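Local coordinates for protein demethylmenaquinone Methyltransferase (Thermus thermophilus, PDB 1J3L) that belongs to the RraA-like family of alpha/beta proteins and is found as an assembly of three chains, at residues 23-28 against 93-98. Numbering follows the deposited sequence.
Sequences KSFGGR and GAVRDT
Phe25 carries this contact alone on its side, meeting Val95 and Thr98 through its ring. One methyl of Val95, CG2, lies over a ring face: it is 4.0 Å from the Phe25 ring centroid and only 16° off the normal, the geometry of a CH-pi contact. It sits nearer one rim than the middle, with Phe25 CD2 its closest ring atom at 3.8 Å. Thr98 brings its methyl obliquely to a different part of the same ring; Thr98 CG2 is 3.3 Å from both Phe25 CD1 and Phe25 CE1, a tight approach for carbons. The first torsion of Thr98 (chi1 46°) sets OG1 between the backbone N and the carbonyl carbon, leaving CG2 anti to the carbonyl carbon and turned to the ring; OG1 is hydrogen-bonded outside the contact. No direct hydrogen bond joins the segments, but one water donates to both backbones. It lies 2.7 Å from Phe25 O; its 2.5 Å separation from Thr98 O is short, and that exact length is doubtful at this resolution. That water also lies at the ring edge, in its plane. Behind this first shell, Phe25 is positioned by backbone bonding to Leu108, and the ring also touches Ala110, Ala113 and Leu101. Thr98 N is held by Asp148 OD1 of the second subunit, while Arg96 forms a salt bridge with Asp10 of that subunit, so the turn before helix 98-101 lies at a subunit interface. The contact thus packs the residue that follows strand 23-24, a strand paired antiparallel with 107-110, against short strand 94-95, which runs parallel to 112-113, and the start of helix 98-101.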
# COMPACT_ATOMS: atom_id res chain seq x y z
N LYS A 23 -4.97 5.88 1.23
CA LYS A 23 -4.71 5.59 2.63
C LYS A 23 -5.72 6.42 3.41
O LYS A 23 -6.11 7.49 2.97
CB LYS A 23 -3.28 5.97 3.01
CG LYS A 23 -2.23 5.31 2.13
CD LYS A 23 -0.85 5.31 2.76
CE LYS A 23 0.19 4.73 1.81
NZ LYS A 23 1.48 4.39 2.49
N SER A 24 -6.16 5.91 4.55
CA SER A 24 -7.11 6.64 5.36
C SER A 24 -6.31 7.42 6.40
O SER A 24 -5.63 6.83 7.25
CB SER A 24 -8.08 5.67 6.04
OG SER A 24 -9.24 6.34 6.49
N PHE A 25 -6.39 8.74 6.35
CA PHE A 25 -5.65 9.59 7.28
C PHE A 25 -6.54 10.30 8.30
O PHE A 25 -6.06 10.75 9.34
CB PHE A 25 -4.86 10.65 6.50
CG PHE A 25 -3.75 10.10 5.63
CD1 PHE A 25 -2.53 9.75 6.18
CD2 PHE A 25 -3.93 9.98 4.25
CE1 PHE A 25 -1.49 9.29 5.37
CE2 PHE A 25 -2.90 9.52 3.44
CZ PHE A 25 -1.67 9.17 3.99
N GLY A 26 -7.84 10.40 8.01
CA GLY A 26 -8.75 11.08 8.92
C GLY A 26 -9.24 10.23 10.08
O GLY A 26 -8.94 9.05 10.17
N GLY A 27 -10.00 10.85 10.98
CA GLY A 27 -10.53 10.12 12.12
C GLY A 27 -11.75 9.29 11.77
O GLY A 27 -12.20 8.48 12.59
N ARG A 28 -12.29 9.48 10.57
CA ARG A 28 -13.47 8.70 10.14
C ARG A 28 -13.09 7.77 9.00
O ARG A 28 -12.60 8.23 7.96
CB ARG A 28 -14.60 9.62 9.65
CG ARG A 28 -15.08 10.65 10.64
CD ARG A 28 -15.83 10.06 11.82
NE ARG A 28 -16.30 11.12 12.71
CZ ARG A 28 -16.92 10.93 13.87
NH1 ARG A 28 -17.17 9.70 14.31
NH2 ARG A 28 -17.30 11.97 14.59
N GLY A 93 -3.82 12.62 -4.57
CA GLY A 93 -2.53 13.26 -4.41
C GLY A 93 -2.08 13.07 -2.97
O GLY A 93 -2.50 12.10 -2.32
N ALA A 94 -1.26 13.99 -2.46
CA ALA A 94 -0.75 13.84 -1.11
C ALA A 94 -1.21 14.87 -0.09
O ALA A 94 -1.72 15.94 -0.44
CB ALA A 94 0.78 13.78 -1.14
N VAL A 95 -1.01 14.52 1.18
CA VAL A 95 -1.36 15.35 2.34
C VAL A 95 -0.17 15.32 3.31
O VAL A 95 0.84 14.68 3.01
CB VAL A 95 -2.63 14.79 3.07
CG1 VAL A 95 -3.81 14.70 2.09
CG2 VAL A 95 -2.33 13.42 3.67
N ARG A 96 -0.25 16.04 4.43
CA ARG A 96 0.82 16.01 5.44
C ARG A 96 0.30 16.23 6.87
O ARG A 96 -0.87 16.55 7.07
CB ARG A 96 1.93 17.02 5.09
CG ARG A 96 1.61 18.48 5.28
CD ARG A 96 2.81 19.32 4.91
NE ARG A 96 2.69 20.69 5.39
CZ ARG A 96 3.72 21.50 5.58
NH1 ARG A 96 4.96 21.07 5.33
NH2 ARG A 96 3.52 22.73 6.05
N ASP A 97 1.17 16.04 7.86
CA ASP A 97 0.81 16.16 9.29
C ASP A 97 -0.09 14.99 9.65
O ASP A 97 -1.05 15.14 10.40
CB ASP A 97 0.07 17.46 9.62
CG ASP A 97 0.80 18.70 9.16
OD1 ASP A 97 2.04 18.69 9.03
OD2 ASP A 97 0.11 19.72 8.95
N THR A 98 0.21 13.83 9.11
CA THR A 98 -0.58 12.64 9.37
C THR A 98 -0.99 12.48 10.84
O THR A 98 -2.14 12.12 11.11
CB THR A 98 0.15 11.38 8.89
OG1 THR A 98 1.51 11.43 9.32
CG2 THR A 98 0.13 11.30 7.38
O HOH W 1 -3.34 10.63 9.48